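Local coordinates for protein N-acetylmuramoyl-L-alanine amidase XlyA (Bacillus subtilis, PDB 3RDR) that cleaves the link between N-acetylmuramoyl residues and L-amino acids in cell-wall glycopeptides, the present chain being its zinc-containing catalytic domain, at residues Val5-Asp10 against Thr66-His71; Ala16-Gly21 against Pro53-Ser58; Asn33-Ala38 against Cys141-Leu146; His60-Asp65 against Glu96-Ala101. All coordinates share one frame; numbering follows the deposited sequence.

Interaction 1. Residues Val5-Asp10 against Thr66-His71; sequences VNIIQD and TEIYQH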
loop_
_atom_site.group_PDB
_atom_site.type_symbol
_atom_site.label_atom_id
_atom_site.label_comp_id
_atom_site.label_asym_id
_atom_site.label_seq_id
_atom_site.Cartn_x
_atom_site.Cartn_y
_atom_site.Cartn_z
ATOM N N VAL A 5 -0.740 6.274 14.688
ATOM C CA VAL A 5 -0.247 4.878 14.496
ATOM C C VAL A 5 1.257 4.892 14.229
ATOM O O VAL A 5 1.767 5.764 13.528
ATOM C CB VAL A 5 -0.969 4.191 13.312
ATOM C CG1 VAL A 5 -0.588 2.718 13.244
ATOM C CG2 VAL A 5 -2.473 4.346 13.467
ATOM N N ASN A 6 1.959 3.915 14.787
ATOM C CA ASN A 6 3.406 3.816 14.639
ATOM C C ASN A 6 3.837 3.291 13.266
ATOM O O ASN A 6 3.299 2.299 12.775
ATOM C CB ASN A 6 3.955 2.907 15.739
ATOM C CG ASN A 6 5.403 3.198 16.067
ATOM O OD1 ASN A 6 6.290 3.018 15.234
ATOM N ND2 ASN A 6 5.650 3.655 17.292
ATOM N N ILE A 7 4.811 3.965 12.654
ATOM C CA ILE A 7 5.334 3.567 11.346
ATOM C C ILE A 7 6.770 3.065 11.495
ATOM O O ILE A 7 7.649 3.816 11.911
ATOM C CB ILE A 7 5.356 4.746 10.331
ATOM C CG1 ILE A 7 3.937 5.205 9.999
ATOM C CG2 ILE A 7 6.061 4.320 9.049
ATOM C CD1 ILE A 7 3.312 6.074 11.055
ATOM N N ILE A 8 7.004 1.801 11.149
ATOM C CA ILE A 8 8.339 1.214 11.239
ATOM C C ILE A 8 8.969 1.094 9.847
ATOM O O ILE A 8 8.413 0.447 8.959
ATOM C CB ILE A 8 8.307 -0.201 11.878
ATOM C CG1 ILE A 8 7.868 -0.118 13.344
ATOM C CG2 ILE A 8 9.682 -0.850 11.791
ATOM C CD1 ILE A 8 6.390 0.138 13.534
ATOM N N GLN A 9 10.129 1.721 9.662
ATOM C CA GLN A 9 10.824 1.665 8.381
ATOM C C GLN A 9 11.772 0.473 8.341
ATOM O O GLN A 9 12.608 0.294 9.228
ATOM C CB GLN A 9 11.599 2.961 8.134
ATOM C CG GLN A 9 10.717 4.199 8.113
ATOM C CD GLN A 9 11.474 5.456 7.741
ATOM O OE1 GLN A 9 12.567 5.710 8.252
ATOM N NE2 GLN A 9 10.892 6.258 6.857
ATOM N N ASP A 10 11.619 -0.347 7.308
ATOM C CA ASP A 10 12.444 -1.533 7.126
ATOM C C ASP A 10 12.503 -1.768 5.623
ATOM O O ASP A 10 11.905 -2.701 5.086
ATOM C CB ASP A 10 11.807 -2.715 7.859
ATOM C CG ASP A 10 12.657 -3.962 7.808
ATOM O OD1 ASP A 10 13.897 -3.839 7.764
ATOM O OD2 ASP A 10 12.082 -5.072 7.827
ATOM N N THR A 66 -2.354 -3.175 14.144
ATOM C CA THR A 66 -1.461 -2.696 15.185
ATOM C C THR A 66 -0.461 -1.642 14.724
ATOM O O THR A 66 -0.293 -0.611 15.374
ATOM C CB THR A 66 -0.677 -3.871 15.801
ATOM O OG1 THR A 66 -1.600 -4.868 16.257
ATOM C CG2 THR A 66 0.165 -3.399 16.976
ATOM N N GLU A 67 0.204 -1.894 13.601
ATOM C CA GLU A 67 1.204 -0.955 13.115
ATOM C C GLU A 67 1.308 -0.875 11.602
ATOM O O GLU A 67 0.563 -1.530 10.877
ATOM C CB GLU A 67 2.562 -1.329 13.698
ATOM C CG GLU A 67 2.874 -2.803 13.560
ATOM C CD GLU A 67 4.070 -3.212 14.379
ATOM O OE1 GLU A 67 4.364 -2.519 15.378
ATOM O OE2 GLU A 67 4.706 -4.231 14.037
ATOM N N ILE A 68 2.260 -0.066 11.145
ATOM C CA ILE A 68 2.503 0.153 9.726
ATOM C C ILE A 68 3.993 -0.001 9.442
ATOM O O ILE A 68 4.826 0.519 10.185
ATOM C CB ILE A 68 2.081 1.583 9.313
ATOM C CG1 ILE A 68 0.588 1.786 9.564
ATOM C CG2 ILE A 68 2.406 1.825 7.844
ATOM C CD1 ILE A 68 0.145 3.226 9.413
ATOM N N TYR A 69 4.321 -0.726 8.377
ATOM C CA TYR A 69 5.705 -0.925 7.971
ATOM C C TYR A 69 5.902 -0.273 6.608
ATOM O O TYR A 69 5.033 -0.370 5.742
ATOM C CB TYR A 69 6.043 -2.417 7.866
ATOM C CG TYR A 69 6.625 -3.018 9.128
ATOM C CD1 TYR A 69 5.826 -3.247 10.254
ATOM C CD2 TYR A 69 7.981 -3.342 9.205
ATOM C CE1 TYR A 69 6.367 -3.782 11.424
ATOM C CE2 TYR A 69 8.534 -3.878 10.370
ATOM C CZ TYR A 69 7.722 -4.094 11.474
ATOM O OH TYR A 69 8.267 -4.615 12.628
ATOM N N GLN A 70 7.037 0.399 6.427
ATOM C CA GLN A 70 7.353 1.054 5.157
ATOM C C GLN A 70 8.511 0.281 4.530
ATOM O O GLN A 70 9.560 0.106 5.147
ATOM C CB GLN A 70 7.758 2.511 5.383
ATOM C CG GLN A 70 7.780 3.350 4.113
ATOM C CD GLN A 70 8.344 4.740 4.348
ATOM O OE1 GLN A 70 8.211 5.295 5.434
ATOM N NE2 GLN A 70 8.963 5.310 3.327
ATOM N N HIS A 71 8.312 -0.168 3.297
ATOM C CA HIS A 71 9.300 -0.970 2.594
ATOM C C HIS A 71 10.109 -0.195 1.563
ATOM O O HIS A 71 11.142 -0.667 1.093
ATOM C CB HIS A 71 8.584 -2.125 1.894
ATOM C CG HIS A 71 7.484 -2.731 2.707
ATOM N ND1 HIS A 71 7.722 -3.543 3.795
ATOM C CD2 HIS A 71 6.138 -2.622 2.605
ATOM C CE1 HIS A 71 6.569 -3.910 4.328
ATOM N NE2 HIS A 71 5.593 -3.364 3.625
HETATM O O HOH W 1 10.327 -4.594 3.817
#
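I8 lies against the ring of Y69 where V5-D10 runs beside T66-H71. Its CB stands over the middle of the Y69 ring, 3.9 Å from the centroid and only 7° off the normal, a CH-pi contact. CG2, anti to the backbone N, carries on over the same ring and comes within 3.5 Å of Y69 CE2. The other branch runs through CG1, anti to the carbonyl carbon (chi1 -66°), and ends at CD1, which reaches the carboxylate of E67, 3.8 Å from OE1. At the rim of the tyrosine, near the ring plane, D10 CB comes up to CD2; the D10 carboxylate itself pairs with K51. Behind these side chains, strands 7-9 and 68-70 run parallel, with 7-9 forming one edge of the mixed sheet of this T7 lysozyme-like amidase fold. Both backbone polar atoms of I8 bond to strand 68-70: N donates to I68 O at 2.7 Å and O accepts from Q70 N at 2.9 Å. On the opposite face I7 and I68 pack on W114 of helix 105-122, with V5 CG1 closing in on I68 CD1. Further along the same face, Q9 and Q70 lie side by side. Q9 NE2 gives a straight bond (172°) to Q70 OE1 at 3.2 Å; NE2 stands well above the Q70 carbonyl plane, and the two amide planes are steeply inclined to each other, while Q70 NE2 donates to L72 O.

Interaction 2. Residues Ala16-Gly21 against Pro53-Ser58; sequences ANNRPG and PDTTTS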
loop_
_atom_site.group_PDB
_atom_site.type_symbol
_atom_site.label_atom_id
_atom_site.label_comp_id
_atom_site.label_asym_id
_atom_site.label_seq_id
_atom_site.Cartn_x
_atom_site.Cartn_y
_atom_site.Cartn_z
ATOM N N ALA A 16 17.751 -4.562 -5.171
ATOM C CA ALA A 16 16.950 -5.783 -5.219
ATOM C C ALA A 16 16.027 -5.734 -6.431
ATOM O O ALA A 16 15.705 -4.657 -6.929
ATOM C CB ALA A 16 16.128 -5.929 -3.932
ATOM N N ASN A 17 15.607 -6.901 -6.906
ATOM C CA ASN A 17 14.720 -6.979 -8.058
ATOM C C ASN A 17 13.405 -6.233 -7.832
ATOM O O ASN A 17 12.838 -5.680 -8.778
ATOM C CB ASN A 17 14.435 -8.444 -8.411
ATOM C CG ASN A 17 15.616 -9.124 -9.096
ATOM O OD1 ASN A 17 15.647 -10.349 -9.230
ATOM N ND2 ASN A 17 16.587 -8.331 -9.543
ATOM N N ASN A 18 12.913 -6.206 -6.594
ATOM C CA ASN A 18 11.666 -5.495 -6.350
ATOM C C ASN A 18 11.848 -4.087 -5.792
ATOM O O ASN A 18 10.950 -3.538 -5.158
ATOM C CB ASN A 18 10.709 -6.311 -5.466
ATOM C CG ASN A 18 11.213 -6.497 -4.059
ATOM O OD1 ASN A 18 10.436 -6.810 -3.150
ATOM N ND2 ASN A 18 12.505 -6.315 -3.861
ATOM N N ARG A 19 13.028 -3.515 -6.013
ATOM C CA ARG A 19 13.283 -2.136 -5.613
ATOM C C ARG A 19 13.896 -1.478 -6.846
ATOM O O ARG A 19 15.080 -1.136 -6.866
ATOM C CB ARG A 19 14.240 -2.030 -4.416
ATOM C CG ARG A 19 14.462 -0.571 -4.002
ATOM C CD ARG A 19 15.104 -0.375 -2.626
ATOM N NE ARG A 19 15.334 1.048 -2.379
ATOM C CZ ARG A 19 15.897 1.561 -1.284
ATOM N NH1 ARG A 19 16.302 0.774 -0.298
ATOM N NH2 ARG A 19 16.067 2.873 -1.186
ATOM N N PRO A 20 13.085 -1.304 -7.903
ATOM C CA PRO A 20 13.528 -0.690 -9.159
ATOM C C PRO A 20 14.235 0.640 -8.950
ATOM O O PRO A 20 15.151 0.982 -9.695
ATOM C CB PRO A 20 12.228 -0.559 -9.959
ATOM C CG PRO A 20 11.177 -0.444 -8.888
ATOM C CD PRO A 20 11.624 -1.486 -7.901
ATOM N N GLY A 21 13.793 1.392 -7.947
ATOM C CA GLY A 21 14.426 2.662 -7.638
ATOM C C GLY A 21 14.264 3.837 -8.585
ATOM O O GLY A 21 15.149 4.691 -8.647
ATOM N N PRO A 53 15.259 -12.047 -1.864
ATOM C CA PRO A 53 15.871 -11.778 -3.171
ATOM C C PRO A 53 15.070 -12.170 -4.406
ATOM O O PRO A 53 15.282 -11.612 -5.481
ATOM C CB PRO A 53 17.198 -12.534 -3.089
ATOM C CG PRO A 53 17.544 -12.420 -1.642
ATOM C CD PRO A 53 16.219 -12.726 -0.975
ATOM N N ASP A 54 14.156 -13.123 -4.263
ATOM C CA ASP A 54 13.370 -13.572 -5.408
ATOM C C ASP A 54 12.017 -12.893 -5.630
ATOM O O ASP A 54 11.345 -13.173 -6.619
ATOM C CB ASP A 54 13.179 -15.090 -5.344
ATOM C CG ASP A 54 13.173 -15.617 -3.925
ATOM O OD1 ASP A 54 12.399 -15.089 -3.103
ATOM O OD2 ASP A 54 13.943 -16.561 -3.635
ATOM N N THR A 55 11.618 -12.005 -4.727
ATOM C CA THR A 55 10.344 -11.304 -4.875
ATOM C C THR A 55 10.447 -10.273 -5.996
ATOM O O THR A 55 11.502 -9.668 -6.199
ATOM C CB THR A 55 9.946 -10.581 -3.574
ATOM O OG1 THR A 55 10.925 -9.582 -3.267
ATOM C CG2 THR A 55 9.861 -11.570 -2.422
ATOM N N THR A 56 9.352 -10.072 -6.723
ATOM C CA THR A 56 9.339 -9.116 -7.824
ATOM C C THR A 56 8.333 -7.980 -7.627
ATOM O O THR A 56 8.414 -6.944 -8.300
ATOM C CB THR A 56 9.043 -9.829 -9.166
ATOM O OG1 THR A 56 7.893 -10.671 -9.017
ATOM C CG2 THR A 56 10.243 -10.683 -9.599
ATOM N N THR A 57 7.388 -8.169 -6.708
ATOM C CA THR A 57 6.382 -7.143 -6.436
ATOM C C THR A 57 6.798 -6.310 -5.225
ATOM O O THR A 57 7.519 -6.791 -4.353
ATOM C CB THR A 57 4.988 -7.782 -6.167
ATOM O OG1 THR A 57 4.484 -8.350 -7.383
ATOM C CG2 THR A 57 3.996 -6.742 -5.673
ATOM N N SER A 58 6.353 -5.058 -5.176
ATOM C CA SER A 58 6.691 -4.192 -4.052
ATOM C C SER A 58 5.777 -2.981 -3.970
ATOM O O SER A 58 5.269 -2.499 -4.983
ATOM C CB SER A 58 8.145 -3.715 -4.156
ATOM O OG SER A 58 8.318 -2.855 -5.269
HETATM O O HOH W 2 16.698 -9.253 -5.665
HETATM O O HOH W 3 13.856 -8.893 -4.987
#
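N18 meets T55-S58 from the third position of a type I turn, A16 to R19, closed by R19 N on A16 O at 3.1 Å, and its CA comes within 4.5 Å of T56 CA. CB of N18 is pressed against the backbone of the other loop, 3.6 Å from the carbonyl carbon of T56 and close to the carbonyl oxygens of T55 and T57. S58 reaches back: with OG between its own backbone N and carbonyl carbon (chi1 67°), the hydroxyl donates to N18 O at 2.7 Å, tilted 29° from the carbonyl plane. The same OG is also hydrogen-bonded to the backbone N of W79, which fixes its rotation from two directions. The other end of the contact is wet. One water accepts from N17 N at 2.9 Å and donates to P53 O at 2.8 Å; a second lies 2.8 Å from T55 O, to which it may donate, and accepts a long bond from N18 N. A type I turn thus meets the loop before strand 61-63 in this amidase domain, with the T57 side chain about 8 Å from the zinc ion.

Interaction 3. Residues Asn33-Ala38 against Cys141-Leu146; sequences NTANTA and CPRKLL. With ZN (zinc ion), chain B.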
loop_
_atom_site.group_PDB
_atom_site.type_symbol
_atom_site.label_atom_id
_atom_site.label_comp_id
_atom_site.label_asym_id
_atom_site.label_seq_id
_atom_site.Cartn_x
_atom_site.Cartn_y
_atom_site.Cartn_z
ATOM N N ASN A 33 -5.436 -4.844 -0.911
ATOM C CA ASN A 33 -5.825 -5.729 0.187
ATOM C C ASN A 33 -4.962 -6.954 -0.108
ATOM O O ASN A 33 -4.946 -7.430 -1.239
ATOM C CB ASN A 33 -7.314 -6.103 0.124
ATOM C CG ASN A 33 -8.219 -5.052 0.768
ATOM O OD1 ASN A 33 -9.444 -5.153 0.701
ATOM N ND2 ASN A 33 -7.620 -4.047 1.400
ATOM N N THR A 34 -4.242 -7.455 0.890
ATOM C CA THR A 34 -3.346 -8.596 0.693
ATOM C C THR A 34 -3.993 -9.908 0.242
ATOM O O THR A 34 -3.326 -10.742 -0.380
ATOM C CB THR A 34 -2.550 -8.906 1.972
ATOM O OG1 THR A 34 -3.455 -9.326 3.000
ATOM C CG2 THR A 34 -1.785 -7.672 2.449
ATOM N N ALA A 35 -5.277 -10.092 0.552
ATOM C CA ALA A 35 -5.987 -11.328 0.210
ATOM C C ALA A 35 -5.286 -12.512 0.890
ATOM O O ALA A 35 -5.274 -13.638 0.380
ATOM C CB ALA A 35 -6.026 -11.531 -1.315
ATOM N N ASN A 36 -4.705 -12.240 2.052
ATOM C CA ASN A 36 -4.005 -13.251 2.832
ATOM C C ASN A 36 -4.644 -13.277 4.218
ATOM O O ASN A 36 -4.288 -12.479 5.088
ATOM C CB ASN A 36 -2.522 -12.887 2.951
ATOM C CG ASN A 36 -1.687 -14.030 3.493
ATOM O OD1 ASN A 36 -2.206 -14.927 4.161
ATOM N ND2 ASN A 36 -0.383 -13.997 3.223
ATOM N N THR A 37 -5.585 -14.196 4.426
ATOM C CA THR A 37 -6.284 -14.298 5.705
ATOM C C THR A 37 -5.556 -15.140 6.754
ATOM O O THR A 37 -6.016 -15.252 7.889
ATOM C CB THR A 37 -7.695 -14.898 5.516
ATOM O OG1 THR A 37 -7.586 -16.169 4.863
ATOM C CG2 THR A 37 -8.574 -13.970 4.675
ATOM N N ALA A 38 -4.426 -15.729 6.375
ATOM C CA ALA A 38 -3.659 -16.576 7.283
ATOM C C ALA A 38 -3.237 -15.897 8.578
ATOM O O ALA A 38 -2.807 -14.743 8.584
ATOM C CB ALA A 38 -2.423 -17.113 6.573
ATOM N N CYS A 141 -9.120 -5.673 -6.816
ATOM C CA CYS A 141 -8.367 -5.348 -5.608
ATOM C C CYS A 141 -8.533 -3.847 -5.419
ATOM O O CYS A 141 -8.464 -3.097 -6.392
ATOM C CB CYS A 141 -6.884 -5.698 -5.806
ATOM S SG CYS A 141 -5.795 -5.205 -4.438
ATOM N N PRO A 142 -8.735 -3.377 -4.174
ATOM C CA PRO A 142 -8.832 -4.086 -2.890
ATOM C C PRO A 142 -10.153 -4.851 -2.752
ATOM O O PRO A 142 -11.213 -4.258 -2.559
ATOM C CB PRO A 142 -8.693 -2.955 -1.876
ATOM C CG PRO A 142 -9.413 -1.834 -2.551
ATOM C CD PRO A 142 -8.946 -1.930 -3.990
ATOM N N ARG A 143 -10.068 -6.174 -2.836
ATOM C CA ARG A 143 -11.237 -7.041 -2.786
ATOM C C ARG A 143 -12.256 -6.808 -1.673
ATOM O O ARG A 143 -13.447 -7.022 -1.885
ATOM C CB ARG A 143 -10.792 -8.512 -2.783
ATOM C CG ARG A 143 -10.092 -8.979 -1.513
ATOM C CD ARG A 143 -9.814 -10.472 -1.581
ATOM N NE ARG A 143 -9.512 -11.043 -0.272
ATOM C CZ ARG A 143 -9.332 -12.341 -0.043
ATOM N NH1 ARG A 143 -9.417 -13.214 -1.038
ATOM N NH2 ARG A 143 -9.076 -12.769 1.185
ATOM N N LYS A 144 -11.811 -6.362 -0.502
ATOM C CA LYS A 144 -12.733 -6.133 0.612
ATOM C C LYS A 144 -13.245 -4.701 0.737
ATOM O O LYS A 144 -14.066 -4.404 1.611
ATOM C CB LYS A 144 -12.078 -6.527 1.941
ATOM C CG LYS A 144 -11.677 -7.985 2.037
ATOM C CD LYS A 144 -11.474 -8.401 3.480
ATOM C CE LYS A 144 -12.783 -8.319 4.258
ATOM N NZ LYS A 144 -12.646 -8.855 5.633
ATOM N N LEU A 145 -12.767 -3.816 -0.128
ATOM C CA LEU A 145 -13.177 -2.418 -0.081
ATOM C C LEU A 145 -13.854 -1.923 -1.358
ATOM O O LEU A 145 -14.449 -0.848 -1.365
ATOM C CB LEU A 145 -11.959 -1.535 0.222
ATOM C CG LEU A 145 -11.563 -1.237 1.673
ATOM C CD1 LEU A 145 -11.891 -2.404 2.577
ATOM C CD2 LEU A 145 -10.076 -0.906 1.724
ATOM N N LEU A 146 -13.772 -2.702 -2.432
ATOM C CA LEU A 146 -14.361 -2.299 -3.704
ATOM C C LEU A 146 -15.863 -2.018 -3.667
ATOM O O LEU A 146 -16.296 -0.941 -4.079
ATOM C CB LEU A 146 -14.033 -3.337 -4.788
ATOM C CG LEU A 146 -12.597 -3.245 -5.332
ATOM C CD1 LEU A 146 -12.285 -4.424 -6.237
ATOM C CD2 LEU A 146 -12.430 -1.934 -6.088
HETATM ZN ZN ZN B . -3.673 -4.954 -5.558
HETATM O O HOH W 4 -7.555 -7.731 -2.786
#
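With SG anti to the backbone N (chi1 175°), C141 offers its sulfur both to the zinc ion, at 2.4 Å, and to N33 N, which donates to it across 3.6 Å; in N33, CG anti to the carbonyl carbon (chi1 -84°) sets the amide carbon against P142. H32 and H133 join C141 on the metal. The N33 side chain crosses P142 obliquely, with CG 3.4 Å from the proline CB, and its OD1 accepts from K144 N at 2.9 Å, the donor lying in the carbonyl plane. P142 follows a cis peptide bond, and its O takes the backbone N-H groups of both L145 and L146. A water ties N33 O to R143 N. Farther out, the extended R143 side chain lays one face of its guanidinium on A35, with CZ 3.5 Å from A35 CA, while CG2 of T37 touches the edge, 3.7 Å from NH2. That guanidinium is held by a salt bridge to E99, whose carboxylate also accepts from A35 N. Chemically, then, a side-chain amide holds the loop just past the metal ligand, and the N-H...S bond is expected to lower the electron density on the sulfur somewhat and so may weaken its donation to the zinc ion.

Interaction 4. Residues His60-Asp65 against Glu96-Ala101; sequences HFTVDD and EICENA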
loop_
_atom_site.group_PDB
_atom_site.type_symbol
_atom_site.label_atom_id
_atom_site.label_comp_id
_atom_site.label_asym_id
_atom_site.label_seq_id
_atom_site.Cartn_x
_atom_site.Cartn_y
_atom_site.Cartn_z
ATOM N N HIS A 60 4.828 0.570 -0.992
ATOM C CA HIS A 60 5.405 1.399 0.062
ATOM C C HIS A 60 5.027 1.122 1.513
ATOM O O HIS A 60 5.897 1.117 2.387
ATOM C CB HIS A 60 5.120 2.866 -0.278
ATOM C CG HIS A 60 5.484 3.227 -1.683
ATOM N ND1 HIS A 60 6.714 3.749 -2.025
ATOM C CD2 HIS A 60 4.810 3.060 -2.847
ATOM C CE1 HIS A 60 6.783 3.885 -3.338
ATOM N NE2 HIS A 60 5.642 3.473 -3.860
ATOM N N PHE A 61 3.743 0.889 1.770
ATOM C CA PHE A 61 3.265 0.657 3.134
ATOM C C PHE A 61 2.351 -0.559 3.297
ATOM O O PHE A 61 1.472 -0.806 2.467
ATOM C CB PHE A 61 2.459 1.866 3.624
ATOM C CG PHE A 61 3.254 3.134 3.790
ATOM C CD1 PHE A 61 4.081 3.317 4.891
ATOM C CD2 PHE A 61 3.103 4.180 2.884
ATOM C CE1 PHE A 61 4.740 4.528 5.094
ATOM C CE2 PHE A 61 3.759 5.395 3.080
ATOM C CZ PHE A 61 4.578 5.567 4.189
ATOM N N THR A 62 2.557 -1.307 4.374
ATOM C CA THR A 62 1.690 -2.433 4.694
ATOM C C THR A 62 1.082 -2.041 6.038
ATOM O O THR A 62 1.800 -1.671 6.972
ATOM C CB THR A 62 2.441 -3.761 4.829
ATOM O OG1 THR A 62 3.054 -4.093 3.576
ATOM C CG2 THR A 62 1.453 -4.878 5.203
ATOM N N VAL A 63 -0.241 -2.104 6.122
ATOM C CA VAL A 63 -0.964 -1.711 7.323
ATOM C C VAL A 63 -1.761 -2.849 7.959
ATOM O O VAL A 63 -2.523 -3.522 7.271
ATOM C CB VAL A 63 -1.980 -0.571 6.992
ATOM C CG1 VAL A 63 -2.656 -0.067 8.272
ATOM C CG2 VAL A 63 -1.286 0.569 6.260
ATOM N N ASP A 64 -1.571 -3.084 9.257
ATOM C CA ASP A 64 -2.376 -4.091 9.949
ATOM C C ASP A 64 -3.084 -3.371 11.095
ATOM O O ASP A 64 -3.024 -2.140 11.172
ATOM C CB ASP A 64 -1.553 -5.300 10.444
ATOM C CG ASP A 64 -0.497 -4.940 11.467
ATOM O OD1 ASP A 64 -0.762 -4.090 12.335
ATOM O OD2 ASP A 64 0.599 -5.542 11.416
ATOM N N ASP A 65 -3.763 -4.106 11.971
ATOM C CA ASP A 65 -4.504 -3.473 13.061
ATOM C C ASP A 65 -3.649 -2.894 14.179
ATOM O O ASP A 65 -4.155 -2.184 15.051
ATOM C CB ASP A 65 -5.523 -4.460 13.648
ATOM C CG ASP A 65 -4.876 -5.619 14.397
ATOM O OD1 ASP A 65 -3.648 -5.828 14.284
ATOM O OD2 ASP A 65 -5.614 -6.342 15.099
ATOM N N GLU A 96 -0.840 -1.522 1.230
ATOM C CA GLU A 96 -1.489 -2.820 1.384
ATOM C C GLU A 96 -2.141 -2.879 2.757
ATOM O O GLU A 96 -1.551 -2.444 3.748
ATOM C CB GLU A 96 -0.470 -3.960 1.253
ATOM C CG GLU A 96 -0.169 -4.384 -0.181
ATOM C CD GLU A 96 -1.220 -5.332 -0.756
ATOM O OE1 GLU A 96 -2.298 -5.486 -0.142
ATOM O OE2 GLU A 96 -0.968 -5.917 -1.834
ATOM N N ILE A 97 -3.359 -3.405 2.810
ATOM C CA ILE A 97 -4.078 -3.549 4.072
ATOM C C ILE A 97 -4.202 -5.045 4.341
ATOM O O ILE A 97 -4.712 -5.790 3.509
ATOM C CB ILE A 97 -5.483 -2.911 4.004
ATOM C CG1 ILE A 97 -5.356 -1.413 3.710
ATOM C CG2 ILE A 97 -6.212 -3.098 5.340
ATOM C CD1 ILE A 97 -6.690 -0.688 3.609
ATOM N N CYS A 98 -3.721 -5.478 5.503
ATOM C CA CYS A 98 -3.741 -6.891 5.874
ATOM C C CYS A 98 -5.118 -7.458 6.226
ATOM O O CYS A 98 -6.030 -6.726 6.617
ATOM C CB CYS A 98 -2.780 -7.130 7.044
ATOM S SG CYS A 98 -1.028 -6.771 6.680
ATOM N N GLU A 99 -5.241 -8.776 6.081
ATOM C CA GLU A 99 -6.472 -9.501 6.372
ATOM C C GLU A 99 -6.186 -10.675 7.313
ATOM O O GLU A 99 -7.000 -11.595 7.418
ATOM C CB GLU A 99 -7.078 -10.054 5.076
ATOM C CG GLU A 99 -7.481 -9.007 4.037
ATOM C CD GLU A 99 -8.078 -9.638 2.788
ATOM O OE1 GLU A 99 -8.934 -10.534 2.932
ATOM O OE2 GLU A 99 -7.701 -9.239 1.665
ATOM N N ASN A 100 -5.034 -10.659 7.984
ATOM C CA ASN A 100 -4.677 -11.762 8.875
ATOM C C ASN A 100 -5.742 -12.083 9.930
ATOM O O ASN A 100 -6.326 -11.188 10.536
ATOM C CB ASN A 100 -3.315 -11.500 9.538
ATOM C CG ASN A 100 -3.240 -10.156 10.242
ATOM O OD1 ASN A 100 -3.483 -9.104 9.642
ATOM N ND2 ASN A 100 -2.885 -10.181 11.521
ATOM N N ALA A 101 -5.989 -13.375 10.129
ATOM C CA ALA A 101 -6.987 -13.845 11.087
ATOM C C ALA A 101 -6.804 -13.285 12.491
ATOM O O ALA A 101 -7.786 -12.984 13.166
ATOM C CB ALA A 101 -6.973 -15.365 11.137
HETATM O O HOH W 5 -4.496 -6.862 10.879
HETATM O O HOH W 6 -2.117 -8.095 13.297
#
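T62 packs on C98 and V63 bonds to E96 where strands 61-63 and 92-97 run parallel in the interior of the mixed sheet of the amidase domain. This half is close-fitting and buried. E96 N donates to F61 O and V63 N to E96 O, each at 2.7 Å, and C98 N reaches V63 O at 2.9 Å in an almost straight bond (176°). On the face shared by T62 and E96, CG2 of T62, anti to its backbone N, touches the sulfur of C98 at 3.5 Å; the T62 hydroxyl meanwhile engages H71 and W59. The E96 chain bends at chi2 (-81°), which turns CD away from the neighbouring strand, and its side chain lies about 5 Å from the zinc ion. V63 and I97 occupy the other face, under helix 105-122, where they touch N111 and A112 respectively. Beyond C98 the two chains come apart. CB of D64 still touches C98 CB, at 4.1 Å, and its carboxylate receives the backbone N-H groups of T66, E67 and A43. After that, water takes over from direct contact. One water accepts from D65 N and donates to N100 OD1. A second serves the other half of the N100 amide, which also donates to D102: ND2 donates a hydrogen bond to it at 2.8 Å, and the water donates in turn to D65 OD1 at 2.9 Å.

Interactions 1 and 4 are neighbouring strand pairs of one sheet: strand 61-63 pairs with 92-97 on one flank and with 68-70 on the other, and 68-70 in turn carries 7-9. Their centres are 10 Å apart, with H71 N 2.9 Å from H60 O. Interaction 4 also meets interaction 3, centres 9 Å apart, through E99, whose OE1 lies 2.8 Å from R143 NH2. Around the zinc ion, interaction 3 supplies the ligand C141 and interaction 4 the nearby side chain of E96. Interaction 2 stands off, its centre 19 Å from those of interactions 1 and 4, yet its segment 53-58 leads almost directly into 60-65.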